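Local atomic coordinates of RickCE (Rickettsia bellii, PDB entry 5HAM), a protein that acts as a bacterial effector deubiquitinase, a CE-clan cysteine protease that probably cleaves ubiquitin from modified proteins. Residues D6-T10 and R243-A247; K126-D130 and V151-D155; I58-Q63 and R88-L92; E200-Q205 and I228-S234. The contacts are given in a common frame with arbitrary orientation. Numbering follows the deposited sequence.

The model covers the catalytic part of a longer protein, and its outermost tie is contact 1: residues 6-10, where the chain becomes visible, meet the middle of helix 238-251, late in the chain, so its loop encloses the other three. Inside it, contact 3, whose centre lies about 30 Å from the centre of the chain, closes first, pairing helices 52-69 and 75-93. Contact 2 then closes over the C-terminal end of helix 96-130 and strand 147-155, in the mixed sheet. Contact 4 follows, joining the loop after strand 196-199 to short helix 231-234. Contacts 3, 2 and 4 run in series; none cross. Contacts 1 and 4 are the closest pair, centres about 18 Å apart.

Contact 1 of 4, residues D6-T10 and R243-A247; sequences DYWYT and REHHA
The guanidinium of R243 lies flat on the ring of Y7, a stacked cation-pi pair with CZ 3.7 Å from the ring centroid, planes at 24° and centres also 3.7 Å apart. It joins the N-terminal loop of the modelled chain, just before helix 11-20, to helix 238-251 of the CE-clan protease fold. Residues 6-10 are loop: Y7 has helical backbone angles (-58/-41), W8 to T10 are extended, and T10 is the N-cap of the helix, its OG1 accepting from N12 N. The closest CA pair, Y7 with R243, is 9.3 Å apart, so side chains span the gap. R243 reaches across with chi1 and chi2 t and chi3 m, which brings NH2 to 2.6 Å from Y7 O in a good hydrogen bond; NH1 to the same Y7 O, at 3.2 Å, is a weak one. NH2 also bonds to W261 O, so the arginine joins the segment to helix 255-262 as well. The face of the guanidinium opposite Y7 meets Y9, whose CE1 is 3.8 Å from R243 NH2. Y9 (chi1 m) points toward helix 243-247 and H246 (chi1 m) points back toward the loop; both touch V213 of helix 211-223. Their rings approach rim to rim, centroids 5.8 Å apart and planes at 62°, and Y9 OH shares a hydrogen bond of 2.6 Å with H246 ND1.

Contact 2 of 4, residues K126-D130 and V151-D155; sequences KDIKD and VAKYD
Helix 126-130 and strand 151-155 run almost parallel, their N-to-C directions 18° apart (signed crossing -18°) and their axes 7.6 Å apart at closest approach. The helical segment is the tail of helix 96-130, held by D130 N to K126 O at 2.8 Å; the strand segment has extended angles throughout. In register, I128 sits over Y154, with CA atoms 5.9 Å apart. I128 points at the strand in the p rotamer of chi1, with chi2 t. Its CD1 lies 3.8 Å from A152 CB and 3.5 Å from K153 C, its CG2 is 3.5 Å from A152 O, and its CG1 is 3.8 Å from Y154 CB. This is helix-on-sheet packing in an alpha/beta/alpha layering: strand 147-155 is the central strand of the mixed sheet, A152 and Y154 turn to helix 96-130, and K153 turns the other way, its NZ bonding to I222 O of helix 211-223. I161 of the neighbouring strand 160-166 touches both I128 and Y154 and so continues the apolar layer. Y154, chi1 t, turns a face of its ring to the stem of K129. The lysine's CG stands 3.9 Å from the ring centroid, 18° off the normal, a CH-pi contact, with K129 CD 3.5 Å from Y154 CE1. Y154 OH hydrogen-bonds to N159 OD1.

Contact 3 of 4, residues I58-Q63 and R88-L92; sequences ILAEVQ and REEIL
L92 fills the apolar centre: its CD1 is 3.6 Å from V62 CG2, 3.8 Å from I58 CG2 and 4.0 Å from L59 CA. It packs between the two arms of an antiparallel helical hairpin, helices 52-69 and 75-93, in a lobe away from the beta sheet. Both segments are regular helix, with V62 N to I58 O (2.9 Å) and L92 N to R88 O (3.0 Å) among their backbone bonds. The axes of the segments come within 9.7 Å at 157° between N-to-C directions (signed -157°). In register, CA atoms of L59 and L92, and of V62 and E89, are each 6.3 Å apart. V62 (chi1 t) and L92 (chi1 m) point toward the opposite helix; L59, chi1 t, starts sideways, with its CD1 4.2 Å from L92 CB. Further out, E89 lends its aliphatic stem: E89 CG is 3.9 Å from L59 CD1 and E89 CB 3.8 Å from V62 CG1. R88 packs through its guanidinium, one face over V62, NH1 to CG2 3.3 Å, while R88 NE forms a salt bridge with D47 OD2 of helix 42-49, adding a third helix to this flank. E61 OE2, at 4.0 Å from R88 NH2, is too far for a salt bridge. On the other flank, E89 (chi1 and chi2 t) meets Q63 in a weak hydrogen bond, NE2 to OE2 at 3.4 Å.

Contact 4 of 4, residues E200-Q205 and I228-S234; sequences EQTKQQ and ILSTEES
Three waters bridge this contact, in the catalytic domain, between the loop that follows strand 196-199 and the turn 228-230 leading into a short, weakly bonded helix at about 231-234. S230 and E233 form a capping box: E233 N bonds to S230 OG (3.1 Å), and S230 N to E233 OE1 (2.9 Å). Segment 200-205 is irregular, with Q201 left-handed (26/62) and T202 OG1 bonded to E200 O at 2.8 Å. Q204 and T231 have the nearest CA atoms, 5.0 Å apart. Two direct bonds cross: T231 OG1 donates to K203 O at 2.7 Å, and Q204 NE2 (chi1 m, chi2 t) to L229 O at 2.9 Å, while Q204 OE1 holds N218 ND2 of helix 211-223. I228 CD1 packs 3.9 Å from E200 CB. One water donates to E200 OE2 (2.6 Å) and accepts from I228 N (2.8 Å); another donates to Q204 O (2.5 Å) and T231 O (2.8 Å). The third sits 2.5 Å from Q205 OE1 and 2.6 Å from S234 O.

Contact 1 of 4, residues D6-T10 and R243-A247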
loop_
_atom_site.group_PDB
_atom_site.type_symbol
_atom_site.label_atom_id
_atom_site.label_comp_id
_atom_site.label_asym_id
_atom_site.label_seq_id
_atom_site.Cartn_x
_atom_site.Cartn_y
_atom_site.Cartn_z
ATOM N N ASP A 6 -8.611 12.633 -3.448
ATOM C CA ASP A 6 -9.929 13.247 -3.328
ATOM C C ASP A 6 -10.898 12.281 -2.650
ATOM O O ASP A 6 -10.999 12.241 -1.423
ATOM C CB ASP A 6 -10.438 13.636 -4.712
ATOM C CG ASP A 6 -9.314 14.043 -5.639
ATOM O OD1 ASP A 6 -9.419 13.736 -6.850
ATOM O OD2 ASP A 6 -8.317 14.637 -5.154
ATOM N N TYR A 7 -11.607 11.497 -3.450
ATOM C CA TYR A 7 -12.264 10.331 -2.900
ATOM C C TYR A 7 -11.221 9.417 -2.243
ATOM O O TYR A 7 -11.466 8.894 -1.167
ATOM C CB TYR A 7 -13.071 9.570 -3.961
ATOM C CG TYR A 7 -14.539 9.699 -3.709
ATOM C CD1 TYR A 7 -14.994 10.561 -2.732
ATOM C CD2 TYR A 7 -15.477 8.960 -4.416
ATOM C CE1 TYR A 7 -16.333 10.718 -2.466
ATOM C CE2 TYR A 7 -16.838 9.101 -4.144
ATOM C CZ TYR A 7 -17.247 9.991 -3.161
ATOM O OH TYR A 7 -18.563 10.192 -2.846
ATOM N N TRP A 8 -10.057 9.248 -2.877
ATOM C CA TRP A 8 -9.073 8.276 -2.399
ATOM C C TRP A 8 -8.430 8.722 -1.103
ATOM O O TRP A 8 -7.874 9.808 -1.028
ATOM C CB TRP A 8 -8.001 7.980 -3.455
ATOM C CG TRP A 8 -8.559 7.362 -4.707
ATOM C CD1 TRP A 8 -9.802 7.572 -5.242
ATOM C CD2 TRP A 8 -7.905 6.429 -5.573
ATOM N NE1 TRP A 8 -9.957 6.839 -6.391
ATOM C CE2 TRP A 8 -8.807 6.122 -6.618
ATOM C CE3 TRP A 8 -6.639 5.831 -5.578
ATOM C CZ2 TRP A 8 -8.487 5.237 -7.650
ATOM C CZ3 TRP A 8 -6.321 4.947 -6.598
ATOM C CH2 TRP A 8 -7.245 4.658 -7.623
ATOM N N TYR A 9 -8.518 7.872 -0.084
ATOM C CA TYR A 9 -7.897 8.142 1.207
ATOM C C TYR A 9 -6.388 8.135 1.075
ATOM O O TYR A 9 -5.826 7.354 0.311
ATOM C CB TYR A 9 -8.250 7.066 2.240
ATOM C CG TYR A 9 -9.620 7.132 2.846
ATOM C CD1 TYR A 9 -10.675 7.725 2.180
ATOM C CD2 TYR A 9 -9.860 6.583 4.096
ATOM C CE1 TYR A 9 -11.939 7.773 2.748
ATOM C CE2 TYR A 9 -11.114 6.631 4.676
ATOM C CZ TYR A 9 -12.149 7.223 3.999
ATOM O OH TYR A 9 -13.398 7.263 4.568
ATOM N N THR A 10 -5.729 8.980 1.849
ATOM C CA THR A 10 -4.289 8.883 1.974
ATOM C C THR A 10 -3.975 8.267 3.331
ATOM O O THR A 10 -4.867 8.118 4.172
ATOM C CB THR A 10 -3.662 10.256 1.907
ATOM O OG1 THR A 10 -3.916 10.934 3.141
ATOM C CG2 THR A 10 -4.292 11.040 0.777
ATOM N N ARG A 243 -18.060 6.483 4.777
ATOM C CA ARG A 243 -17.293 7.674 4.410
ATOM C C ARG A 243 -17.843 8.935 5.099
ATOM O O ARG A 243 -17.081 9.772 5.600
ATOM C CB ARG A 243 -17.264 7.841 2.883
ATOM C CG ARG A 243 -16.324 8.915 2.400
ATOM C CD ARG A 243 -16.478 9.175 0.922
ATOM N NE ARG A 243 -15.883 8.134 0.085
ATOM C CZ ARG A 243 -14.647 8.198 -0.410
ATOM N NH1 ARG A 243 -14.184 7.221 -1.174
ATOM N NH2 ARG A 243 -13.875 9.245 -0.135
ATOM N N GLU A 244 -19.169 9.057 5.124
ATOM C CA GLU A 244 -19.818 10.169 5.801
ATOM C C GLU A 244 -19.440 10.115 7.258
ATOM O O GLU A 244 -18.967 11.092 7.822
ATOM C CB GLU A 244 -21.338 10.102 5.637
ATOM C CG GLU A 244 -21.815 10.474 4.237
ATOM C CD GLU A 244 -23.300 10.208 4.003
ATOM O OE1 GLU A 244 -24.058 10.016 4.982
ATOM O OE2 GLU A 244 -23.710 10.189 2.825
ATOM N N HIS A 245 -19.625 8.941 7.849
ATOM C CA HIS A 245 -19.279 8.705 9.235
ATOM C C HIS A 245 -17.825 9.073 9.512
ATOM O O HIS A 245 -17.534 9.759 10.490
ATOM C CB HIS A 245 -19.554 7.242 9.576
ATOM C CG HIS A 245 -19.264 6.886 11.015
ATOM N ND1 HIS A 245 -19.916 7.485 12.060
ATOM C CD2 HIS A 245 -18.399 5.995 11.532
ATOM C CE1 HIS A 245 -19.448 6.971 13.196
ATOM N NE2 HIS A 245 -18.542 6.072 12.913
ATOM N N HIS A 246 -16.916 8.620 8.648
ATOM C CA HIS A 246 -15.493 8.941 8.775
ATOM C C HIS A 246 -15.237 10.444 8.717
ATOM O O HIS A 246 -14.375 10.958 9.422
ATOM C CB HIS A 246 -14.683 8.290 7.654
ATOM C CG HIS A 246 -14.580 6.803 7.773
ATOM N ND1 HIS A 246 -14.055 6.028 6.766
ATOM C CD2 HIS A 246 -14.925 5.957 8.765
ATOM C CE1 HIS A 246 -14.077 4.753 7.139
ATOM N NE2 HIS A 246 -14.602 4.693 8.357
ATOM N N ALA A 247 -15.968 11.143 7.855
ATOM C CA ALA A 247 -15.816 12.593 7.778
ATOM C C ALA A 247 -16.221 13.289 9.094
ATOM O O ALA A 247 -15.544 14.222 9.524
ATOM C CB ALA A 247 -16.558 13.172 6.568
#

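Contact 2 of 4, residues K126-D130 and V151-D155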
loop_
_atom_site.group_PDB
_atom_site.type_symbol
_atom_site.label_atom_id
_atom_site.label_comp_id
_atom_site.label_asym_id
_atom_site.label_seq_id
_atom_site.Cartn_x
_atom_site.Cartn_y
_atom_site.Cartn_z
ATOM N N LYS A 126 6.608 -6.533 18.301
ATOM C CA LYS A 126 7.124 -6.179 19.619
ATOM C C LYS A 126 5.989 -5.638 20.495
ATOM O O LYS A 126 5.898 -5.956 21.686
ATOM C CB LYS A 126 8.279 -5.175 19.515
ATOM N N ASP A 127 5.114 -4.844 19.889
ATOM C CA ASP A 127 3.977 -4.271 20.598
ATOM C C ASP A 127 3.074 -5.319 21.239
ATOM O O ASP A 127 2.724 -5.201 22.424
ATOM C CB ASP A 127 3.155 -3.370 19.679
ATOM C CG ASP A 127 3.787 -2.025 19.491
ATOM O OD1 ASP A 127 4.732 -1.717 20.250
ATOM O OD2 ASP A 127 3.343 -1.274 18.596
ATOM N N ILE A 128 2.701 -6.343 20.474
ATOM C CA ILE A 128 1.767 -7.343 20.996
ATOM C C ILE A 128 2.453 -8.407 21.846
ATOM O O ILE A 128 1.816 -9.046 22.673
ATOM C CB ILE A 128 0.947 -8.007 19.883
ATOM C CG1 ILE A 128 1.874 -8.747 18.912
ATOM C CG2 ILE A 128 0.114 -6.951 19.160
ATOM C CD1 ILE A 128 1.172 -9.316 17.691
ATOM N N LYS A 129 3.756 -8.580 21.657
ATOM C CA LYS A 129 4.461 -9.648 22.343
ATOM C C LYS A 129 5.183 -9.161 23.598
ATOM O O LYS A 129 5.360 -9.924 24.539
ATOM C CB LYS A 129 5.421 -10.340 21.388
ATOM C CG LYS A 129 6.006 -11.620 21.909
ATOM C CD LYS A 129 6.410 -12.505 20.742
ATOM C CE LYS A 129 7.589 -11.940 19.977
ATOM N NZ LYS A 129 8.854 -12.227 20.711
ATOM N N ASP A 130 5.579 -7.892 23.626
ATOM C CA ASP A 130 6.351 -7.371 24.760
ATOM C C ASP A 130 5.731 -6.167 25.468
ATOM O O ASP A 130 5.996 -5.942 26.647
ATOM C CB ASP A 130 7.768 -7.018 24.318
ATOM C CG ASP A 130 8.556 -8.233 23.869
ATOM O OD1 ASP A 130 8.367 -9.317 24.462
ATOM O OD2 ASP A 130 9.357 -8.106 22.917
ATOM N N VAL A 151 -3.754 -7.022 10.569
ATOM C CA VAL A 151 -3.814 -6.896 12.022
ATOM C C VAL A 151 -3.072 -8.039 12.708
ATOM O O VAL A 151 -3.279 -9.214 12.400
ATOM C CB VAL A 151 -5.269 -6.837 12.527
ATOM C CG1 VAL A 151 -5.296 -6.556 14.021
ATOM C CG2 VAL A 151 -6.045 -5.773 11.767
ATOM N N ALA A 152 -2.193 -7.675 13.633
ATOM C CA ALA A 152 -1.313 -8.623 14.301
ATOM C C ALA A 152 -1.760 -8.845 15.726
ATOM O O ALA A 152 -1.983 -7.888 16.474
ATOM C CB ALA A 152 0.104 -8.083 14.293
ATOM N N LYS A 153 -1.884 -10.110 16.103
ATOM C CA LYS A 153 -2.264 -10.470 17.459
ATOM C C LYS A 153 -1.403 -11.616 17.967
ATOM O O LYS A 153 -0.771 -12.333 17.195
ATOM C CB LYS A 153 -3.737 -10.847 17.532
ATOM C CG LYS A 153 -4.665 -9.684 17.270
ATOM C CD LYS A 153 -6.110 -10.123 17.324
ATOM C CE LYS A 153 -7.035 -9.022 16.859
ATOM N NZ LYS A 153 -8.440 -9.490 16.772
ATOM N N TYR A 154 -1.388 -11.784 19.277
ATOM C CA TYR A 154 -0.466 -12.708 19.897
ATOM C C TYR A 154 -1.168 -13.587 20.910
ATOM O O TYR A 154 -1.790 -13.093 21.850
ATOM C CB TYR A 154 0.645 -11.937 20.597
ATOM C CG TYR A 154 1.677 -12.824 21.231
ATOM C CD1 TYR A 154 2.504 -13.613 20.452
ATOM C CD2 TYR A 154 1.836 -12.864 22.606
ATOM C CE1 TYR A 154 3.450 -14.424 21.014
ATOM C CE2 TYR A 154 2.794 -13.666 23.181
ATOM C CZ TYR A 154 3.596 -14.445 22.375
ATOM O OH TYR A 154 4.550 -15.259 22.933
ATOM N N ASP A 155 -1.069 -14.893 20.703
ATOM C CA ASP A 155 -1.520 -15.856 21.696
ATOM C C ASP A 155 -0.347 -16.295 22.580
ATOM O O ASP A 155 0.480 -17.111 22.169
ATOM C CB ASP A 155 -2.145 -17.068 21.019
ATOM C CG ASP A 155 -2.729 -18.035 22.013
ATOM O OD1 ASP A 155 -3.544 -17.597 22.847
ATOM O OD2 ASP A 155 -2.362 -19.225 21.981
#

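Contact 3 of 4, residues I58-Q63 and R88-L92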
loop_
_atom_site.group_PDB
_atom_site.type_symbol
_atom_site.label_atom_id
_atom_site.label_comp_id
_atom_site.label_asym_id
_atom_site.label_seq_id
_atom_site.Cartn_x
_atom_site.Cartn_y
_atom_site.Cartn_z
ATOM N N ILE A 58 18.257 2.724 -27.172
ATOM C CA ILE A 58 17.164 2.939 -26.239
ATOM C C ILE A 58 16.501 4.305 -26.464
ATOM O O ILE A 58 15.275 4.406 -26.522
ATOM C CB ILE A 58 17.627 2.743 -24.791
ATOM C CG1 ILE A 58 17.991 1.264 -24.568
ATOM C CG2 ILE A 58 16.539 3.177 -23.825
ATOM C CD1 ILE A 58 18.690 0.979 -23.256
ATOM N N LEU A 59 17.312 5.344 -26.622
ATOM C CA LEU A 59 16.783 6.676 -26.890
ATOM C C LEU A 59 15.893 6.633 -28.133
ATOM O O LEU A 59 14.791 7.186 -28.161
ATOM C CB LEU A 59 17.927 7.670 -27.089
ATOM C CG LEU A 59 17.456 9.088 -27.429
ATOM C CD1 LEU A 59 16.411 9.601 -26.416
ATOM C CD2 LEU A 59 18.639 10.036 -27.522
ATOM N N ALA A 60 16.378 5.927 -29.142
ATOM C CA ALA A 60 15.631 5.716 -30.371
ATOM C C ALA A 60 14.266 5.086 -30.118
ATOM O O ALA A 60 13.257 5.591 -30.607
ATOM C CB ALA A 60 16.438 4.862 -31.351
ATOM N N GLU A 61 14.215 3.998 -29.356
ATOM C CA GLU A 61 12.926 3.366 -29.100
ATOM C C GLU A 61 11.998 4.277 -28.278
ATOM O O GLU A 61 10.783 4.311 -28.504
ATOM C CB GLU A 61 13.096 1.974 -28.467
ATOM C CG GLU A 61 13.544 1.964 -27.009
ATOM C CD GLU A 61 14.065 0.605 -26.532
ATOM O OE1 GLU A 61 14.693 -0.119 -27.340
ATOM O OE2 GLU A 61 13.851 0.268 -25.343
ATOM N N VAL A 62 12.576 5.042 -27.353
ATOM C CA VAL A 62 11.780 5.940 -26.530
ATOM C C VAL A 62 11.090 6.973 -27.407
ATOM O O VAL A 62 9.898 7.237 -27.255
ATOM C CB VAL A 62 12.638 6.672 -25.472
ATOM C CG1 VAL A 62 11.882 7.835 -24.904
ATOM C CG2 VAL A 62 13.048 5.709 -24.368
ATOM N N GLN A 63 11.852 7.533 -28.338
ATOM C CA GLN A 63 11.357 8.579 -29.216
ATOM C C GLN A 63 10.242 8.053 -30.125
ATOM O O GLN A 63 9.352 8.807 -30.542
ATOM C CB GLN A 63 12.511 9.155 -30.041
ATOM C CG GLN A 63 13.409 10.082 -29.240
ATOM C CD GLN A 63 14.674 10.514 -29.989
ATOM O OE1 GLN A 63 15.011 9.979 -31.052
ATOM N NE2 GLN A 63 15.376 11.490 -29.426
ATOM N N ARG A 88 11.412 9.436 -19.635
ATOM C CA ARG A 88 12.500 8.555 -20.026
ATOM C C ARG A 88 13.419 9.233 -21.032
ATOM O O ARG A 88 14.640 9.090 -20.962
ATOM C CB ARG A 88 11.951 7.270 -20.612
ATOM C CG ARG A 88 11.537 6.248 -19.575
ATOM C CD ARG A 88 11.151 4.933 -20.248
ATOM N NE ARG A 88 12.299 4.143 -20.707
ATOM C CZ ARG A 88 12.325 3.447 -21.845
ATOM N NH1 ARG A 88 11.274 3.454 -22.653
ATOM N NH2 ARG A 88 13.397 2.739 -22.178
ATOM N N GLU A 89 12.837 9.977 -21.966
ATOM C CA GLU A 89 13.657 10.705 -22.908
ATOM C C GLU A 89 14.572 11.681 -22.161
ATOM O O GLU A 89 15.735 11.820 -22.509
ATOM C CB GLU A 89 12.807 11.436 -23.945
ATOM C CG GLU A 89 13.640 12.052 -25.059
ATOM C CD GLU A 89 12.817 12.842 -26.066
ATOM O OE1 GLU A 89 11.662 13.215 -25.747
ATOM O OE2 GLU A 89 13.343 13.099 -27.176
ATOM N N GLU A 90 14.051 12.335 -21.125
ATOM C CA GLU A 90 14.837 13.309 -20.375
ATOM C C GLU A 90 15.992 12.626 -19.672
ATOM O O GLU A 90 17.110 13.143 -19.640
ATOM C CB GLU A 90 13.991 14.048 -19.333
ATOM C CG GLU A 90 12.875 14.913 -19.884
ATOM C CD GLU A 90 13.351 16.123 -20.662
ATOM O OE1 GLU A 90 14.578 16.348 -20.790
ATOM O OE2 GLU A 90 12.476 16.864 -21.158
ATOM N N ILE A 91 15.708 11.468 -19.100
ATOM C CA ILE A 91 16.716 10.709 -18.386
ATOM C C ILE A 91 17.843 10.296 -19.318
ATOM O O ILE A 91 19.014 10.430 -18.979
ATOM C CB ILE A 91 16.096 9.486 -17.682
ATOM C CG1 ILE A 91 15.407 9.939 -16.388
ATOM C CG2 ILE A 91 17.148 8.456 -17.330
ATOM C CD1 ILE A 91 14.466 8.901 -15.796
ATOM N N LEU A 92 17.490 9.835 -20.509
ATOM C CA LEU A 92 18.501 9.371 -21.447
ATOM C C LEU A 92 19.361 10.508 -21.965
ATOM O O LEU A 92 20.477 10.280 -22.425
ATOM C CB LEU A 92 17.859 8.614 -22.606
ATOM C CG LEU A 92 17.295 7.281 -22.126
ATOM C CD1 LEU A 92 16.123 6.872 -22.987
ATOM C CD2 LEU A 92 18.396 6.228 -22.139
#

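Contact 4 of 4, residues E200-Q205 and I228-S234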
loop_
_atom_site.group_PDB
_atom_site.type_symbol
_atom_site.label_atom_id
_atom_site.label_comp_id
_atom_site.label_asym_id
_atom_site.label_seq_id
_atom_site.Cartn_x
_atom_site.Cartn_y
_atom_site.Cartn_z
ATOM N N GLU A 200 -9.167 -12.982 5.302
ATOM C CA GLU A 200 -10.619 -12.879 5.400
ATOM C C GLU A 200 -11.231 -13.008 4.032
ATOM O O GLU A 200 -12.411 -13.371 3.906
ATOM C CB GLU A 200 -11.039 -11.540 6.009
ATOM C CG GLU A 200 -10.540 -11.318 7.426
ATOM C CD GLU A 200 -11.335 -12.106 8.455
ATOM O OE1 GLU A 200 -10.741 -12.968 9.138
ATOM O OE2 GLU A 200 -12.552 -11.864 8.584
ATOM N N GLN A 201 -10.395 -12.730 3.027
ATOM C CA GLN A 201 -10.783 -12.626 1.613
ATOM C C GLN A 201 -12.241 -12.243 1.413
ATOM O O GLN A 201 -13.043 -13.008 0.868
ATOM C CB GLN A 201 -10.402 -13.874 0.791
ATOM C CG GLN A 201 -10.268 -15.156 1.565
ATOM C CD GLN A 201 -9.830 -16.323 0.681
ATOM O OE1 GLN A 201 -9.851 -16.227 -0.545
ATOM N NE2 GLN A 201 -9.429 -17.422 1.300
ATOM N N THR A 202 -12.599 -11.060 1.886
ATOM C CA THR A 202 -13.988 -10.659 1.796
ATOM C C THR A 202 -14.104 -9.493 0.849
ATOM O O THR A 202 -13.709 -8.376 1.183
ATOM C CB THR A 202 -14.530 -10.252 3.151
ATOM O OG1 THR A 202 -14.298 -11.314 4.073
ATOM C CG2 THR A 202 -16.026 -9.949 3.063
ATOM N N LYS A 203 -14.616 -9.766 -0.344
ATOM C CA LYS A 203 -14.837 -8.712 -1.305
ATOM C C LYS A 203 -15.894 -7.802 -0.715
ATOM O O LYS A 203 -16.967 -8.264 -0.315
ATOM C CB LYS A 203 -15.309 -9.277 -2.649
ATOM C CG LYS A 203 -15.659 -8.199 -3.655
ATOM C CD LYS A 203 -16.487 -8.735 -4.818
ATOM C CE LYS A 203 -15.752 -8.600 -6.154
ATOM N NZ LYS A 203 -16.627 -8.909 -7.344
ATOM N N GLN A 204 -15.592 -6.513 -0.649
ATOM C CA GLN A 204 -16.535 -5.571 -0.067
ATOM C C GLN A 204 -17.044 -4.563 -1.083
ATOM O O GLN A 204 -18.247 -4.363 -1.216
ATOM C CB GLN A 204 -15.933 -4.891 1.165
ATOM C CG GLN A 204 -15.846 -5.846 2.307
ATOM C CD GLN A 204 -14.941 -5.375 3.423
ATOM O OE1 GLN A 204 -13.889 -4.774 3.179
ATOM N NE2 GLN A 204 -15.343 -5.650 4.664
ATOM N N GLN A 205 -16.128 -3.949 -1.816
ATOM C CA GLN A 205 -16.515 -3.007 -2.859
ATOM C C GLN A 205 -15.417 -2.952 -3.896
ATOM O O GLN A 205 -14.235 -2.915 -3.552
ATOM C CB GLN A 205 -16.768 -1.620 -2.263
ATOM C CG GLN A 205 -17.235 -0.596 -3.290
ATOM C CD GLN A 205 -17.923 0.585 -2.655
ATOM O OE1 GLN A 205 -18.448 0.488 -1.548
ATOM N NE2 GLN A 205 -17.922 1.717 -3.349
ATOM N N ILE A 228 -15.832 -8.455 10.298
ATOM C CA ILE A 228 -15.880 -7.358 9.339
ATOM C C ILE A 228 -17.188 -7.392 8.549
ATOM O O ILE A 228 -17.947 -8.361 8.640
ATOM C CB ILE A 228 -14.675 -7.395 8.377
ATOM C CG1 ILE A 228 -14.733 -8.616 7.464
ATOM C CG2 ILE A 228 -13.363 -7.389 9.155
ATOM C CD1 ILE A 228 -13.602 -8.625 6.443
ATOM N N LEU A 229 -17.457 -6.329 7.795
ATOM C CA LEU A 229 -18.675 -6.250 6.999
ATOM C C LEU A 229 -18.634 -7.275 5.879
ATOM O O LEU A 229 -17.711 -7.277 5.085
ATOM C CB LEU A 229 -18.834 -4.850 6.407
ATOM C CG LEU A 229 -19.106 -3.711 7.387
ATOM C CD1 LEU A 229 -18.737 -2.374 6.758
ATOM C CD2 LEU A 229 -20.569 -3.748 7.771
ATOM N N SER A 230 -19.636 -8.141 5.812
ATOM C CA SER A 230 -19.628 -9.190 4.808
ATOM C C SER A 230 -19.821 -8.597 3.426
ATOM O O SER A 230 -20.092 -7.393 3.280
ATOM C CB SER A 230 -20.742 -10.185 5.075
ATOM O OG SER A 230 -21.983 -9.581 4.804
ATOM N N THR A 231 -19.674 -9.445 2.409
ATOM C CA THR A 231 -19.915 -9.016 1.039
ATOM C C THR A 231 -21.339 -8.485 0.943
ATOM O O THR A 231 -21.576 -7.424 0.379
ATOM C CB THR A 231 -19.679 -10.147 0.015
ATOM O OG1 THR A 231 -18.308 -10.571 0.067
ATOM C CG2 THR A 231 -19.966 -9.641 -1.386
ATOM N N GLU A 232 -22.271 -9.204 1.564
ATOM C CA GLU A 232 -23.682 -8.836 1.547
ATOM C C GLU A 232 -23.963 -7.451 2.153
ATOM O O GLU A 232 -24.581 -6.599 1.512
ATOM C CB GLU A 232 -24.509 -9.925 2.240
ATOM C CG GLU A 232 -25.993 -9.921 1.914
ATOM C CD GLU A 232 -26.307 -10.303 0.465
ATOM O OE1 GLU A 232 -25.368 -10.475 -0.352
ATOM O OE2 GLU A 232 -27.511 -10.435 0.147
ATOM N N GLU A 233 -23.489 -7.223 3.374
ATOM C CA GLU A 233 -23.663 -5.927 4.040
ATOM C C GLU A 233 -22.898 -4.784 3.373
ATOM O O GLU A 233 -23.157 -3.617 3.639
ATOM C CB GLU A 233 -23.228 -6.013 5.503
ATOM C CG GLU A 233 -23.903 -7.117 6.297
ATOM C CD GLU A 233 -23.111 -7.506 7.551
ATOM O OE1 GLU A 233 -21.850 -7.482 7.514
ATOM O OE2 GLU A 233 -23.754 -7.839 8.572
ATOM N N SER A 234 -21.936 -5.114 2.525
ATOM C CA SER A 234 -21.078 -4.087 1.965
ATOM C C SER A 234 -21.680 -3.492 0.717
ATOM O O SER A 234 -21.275 -2.422 0.283
ATOM C CB SER A 234 -19.706 -4.651 1.671
ATOM O OG SER A 234 -19.013 -4.864 2.881
HETATM O O HOH W 1 -14.292 -10.761 10.118
HETATM O O HOH W 2 -20.088 -6.068 -1.544
HETATM O O HOH W 3 -20.663 -0.083 -0.561
#